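Local atomic coordinates of 3-hydroxyisobutyryl-CoA hydrolase (PDB entry 4HDT), a protein that probably hydrolyses 3-hydroxyisobutyryl-CoA to 3-hydroxyisobutyrate and free coenzyme A, and belongs to the crotonase-like (enoyl-CoA hydratase/isomerase) family. Residues A47-D52 and N98-R103. Sequence-based numbering, arbitrary orientation.
Sequences AWENDD and NAHIGR. With ZN (zinc ion), chain B.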
loop_
_atom_site.group_PDB
_atom_site.type_symbol
_atom_site.label_atom_id
_atom_site.label_comp_id
_atom_site.label_asym_id
_atom_site.label_seq_id
_atom_site.Cartn_x
_atom_site.Cartn_y
_atom_site.Cartn_z
ATOM N N ALA A 47 8.150 -15.629 15.816
ATOM C CA ALA A 47 8.475 -16.991 16.209
ATOM C C ALA A 47 9.448 -17.677 15.265
ATOM O O ALA A 47 10.318 -18.426 15.702
ATOM C CB ALA A 47 7.218 -17.823 16.331
ATOM N N TRP A 48 9.332 -17.393 13.969
ATOM C CA TRP A 48 10.162 -18.045 12.976
ATOM C C TRP A 48 11.538 -17.403 12.816
ATOM O O TRP A 48 12.450 -18.010 12.230
ATOM C CB TRP A 48 9.478 -18.007 11.623
ATOM C CG TRP A 48 8.267 -18.867 11.515
ATOM C CD1 TRP A 48 7.987 -20.009 12.244
ATOM C CD2 TRP A 48 7.182 -18.710 10.598
ATOM N NE1 TRP A 48 6.782 -20.543 11.836
ATOM C CE2 TRP A 48 6.287 -19.781 10.816
ATOM C CE3 TRP A 48 6.889 -17.781 9.607
ATOM C CZ2 TRP A 48 5.106 -19.926 10.069
ATOM C CZ3 TRP A 48 5.742 -17.926 8.887
ATOM C CH2 TRP A 48 4.867 -18.996 9.114
ATOM N N GLU A 49 11.676 -16.181 13.298
ATOM C CA GLU A 49 12.891 -15.389 13.001
ATOM C C GLU A 49 14.191 -16.101 13.402
ATOM O O GLU A 49 15.182 -16.095 12.626
ATOM C CB GLU A 49 12.806 -14.042 13.687
ATOM C CG GLU A 49 13.875 -13.031 13.244
ATOM C CD GLU A 49 13.516 -11.604 13.602
ATOM O OE1 GLU A 49 12.527 -11.395 14.335
ATOM O OE2 GLU A 49 14.217 -10.651 13.159
ATOM N N ASN A 50 14.189 -16.682 14.594
ATOM C CA ASN A 50 15.378 -17.396 15.124
ATOM C C ASN A 50 15.239 -18.924 15.168
ATOM O O ASN A 50 15.992 -19.620 15.883
ATOM C CB ASN A 50 15.725 -16.844 16.507
ATOM C CG ASN A 50 15.983 -15.348 16.482
ATOM O OD1 ASN A 50 15.213 -14.567 17.032
ATOM N ND2 ASN A 50 17.029 -14.946 15.817
ATOM N N ASP A 51 14.283 -19.439 14.395
ATOM C CA ASP A 51 14.057 -20.853 14.260
ATOM C C ASP A 51 14.769 -21.378 13.018
ATOM O O ASP A 51 14.363 -21.102 11.879
ATOM C CB ASP A 51 12.550 -21.120 14.181
ATOM C CG ASP A 51 12.209 -22.607 14.118
ATOM O OD1 ASP A 51 13.106 -23.439 13.897
ATOM O OD2 ASP A 51 11.024 -22.925 14.284
ATOM N N ASP A 52 15.830 -22.167 13.249
ATOM C CA ASP A 52 16.642 -22.704 12.163
ATOM C C ASP A 52 15.939 -23.626 11.202
ATOM O O ASP A 52 16.450 -23.848 10.116
ATOM C CB ASP A 52 17.872 -23.429 12.721
ATOM C CG ASP A 52 18.897 -22.484 13.277
ATOM O OD1 ASP A 52 18.663 -21.253 13.268
ATOM O OD2 ASP A 52 19.970 -22.978 13.723
ATOM N N ASN A 98 4.573 -3.987 9.218
ATOM C CA ASN A 98 5.155 -3.477 7.929
ATOM C C ASN A 98 6.669 -3.267 8.055
ATOM O O ASN A 98 7.460 -3.703 7.205
ATOM C CB ASN A 98 4.472 -2.162 7.468
ATOM C CG ASN A 98 2.956 -2.252 7.313
ATOM O OD1 ASN A 98 2.237 -1.295 7.680
ATOM N ND2 ASN A 98 2.461 -3.336 6.741
ATOM N N ALA A 99 7.077 -2.612 9.133
ATOM C CA ALA A 99 8.497 -2.371 9.425
ATOM C C ALA A 99 9.272 -3.639 9.624
ATOM O O ALA A 99 10.397 -3.799 9.120
ATOM C CB ALA A 99 8.627 -1.451 10.609
ATOM N N HIS A 100 8.686 -4.579 10.357
ATOM C CA HIS A 100 9.356 -5.850 10.544
ATOM C C HIS A 100 9.584 -6.641 9.272
ATOM O O HIS A 100 10.654 -7.155 9.048
ATOM C CB HIS A 100 8.655 -6.737 11.549
ATOM C CG HIS A 100 9.607 -7.712 12.179
ATOM N ND1 HIS A 100 9.185 -8.806 12.900
ATOM C CD2 HIS A 100 10.964 -7.747 12.200
ATOM C CE1 HIS A 100 10.243 -9.461 13.352
ATOM N NE2 HIS A 100 11.332 -8.832 12.943
ATOM N N ILE A 101 8.609 -6.670 8.396
ATOM C CA ILE A 101 8.806 -7.278 7.063
ATOM C C ILE A 101 9.934 -6.586 6.332
ATOM O O ILE A 101 10.800 -7.251 5.733
ATOM C CB ILE A 101 7.501 -7.213 6.233
ATOM C CG1 ILE A 101 6.365 -8.009 6.928
ATOM C CG2 ILE A 101 7.747 -7.754 4.828
ATOM C CD1 ILE A 101 4.964 -7.595 6.455
ATOM N N GLY A 102 9.943 -5.261 6.389
ATOM C CA GLY A 102 11.007 -4.465 5.784
ATOM C C GLY A 102 12.424 -4.781 6.256
ATOM O O GLY A 102 13.373 -4.747 5.414
ATOM N N ARG A 103 12.609 -5.034 7.564
ATOM C CA ARG A 103 13.885 -5.423 8.175
ATOM C C ARG A 103 14.210 -6.895 8.120
ATOM O O ARG A 103 15.293 -7.312 8.528
ATOM C CB ARG A 103 13.801 -5.139 9.702
ATOM C CG ARG A 103 13.778 -3.694 10.009
ATOM C CD ARG A 103 14.025 -3.461 11.498
ATOM N NE ARG A 103 13.236 -4.276 12.429
ATOM C CZ ARG A 103 11.996 -3.976 12.860
ATOM N NH1 ARG A 103 11.359 -2.880 12.474
ATOM N NH2 ARG A 103 11.396 -4.774 13.698
HETATM ZN ZN ZN B . 13.318 -8.998 13.569
#
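Glu49 and His100 meet through a shared zinc ion, which their side chains approach from opposite directions. Glu49 OE2 lies 1.9 Å from the zinc, while Glu49 OE1, at 2.6 Å, is at most a weak second ligand, so the carboxylate binds mainly through one oxygen. From the other helix His100 offers NE2, which coordinates the zinc at 2.1 Å; an imidazole nitrogen is a common zinc ligand. Glu49 OE1 also comes up to the edge of the imidazole, close to its plane and 3.2 Å from His100 CE1. The carboxylate is turned 51° from the ring, and the metal, not a hydrogen bond, joins the two groups.

The two CA atoms stand 10.5 Å apart, a gap that a long side chain can help to cross: Glu49 spans its part with CG anti to the backbone N (chi1 -169°) and an extended chain beyond. The long, flexible glutamate thus extends from segment 47-52, while the stiffer His100 projects from helix 85-103. Tyr104 meets the His100 ring edge-to-face. Glu351, the last residue modelled, is the third protein ligand, so at this surface site the metal ties the two segments to the C-terminal tail. Its other carboxylate oxygen forms a salt bridge with Arg103, whose guanidinium lays one face over His100 CA and also pairs with Glu286.

The three protein side chains supply both oxygen and nitrogen to the zinc, and the cation would offset the negative charge of the two carboxylates, with Arg103 probably balancing Glu351 as well.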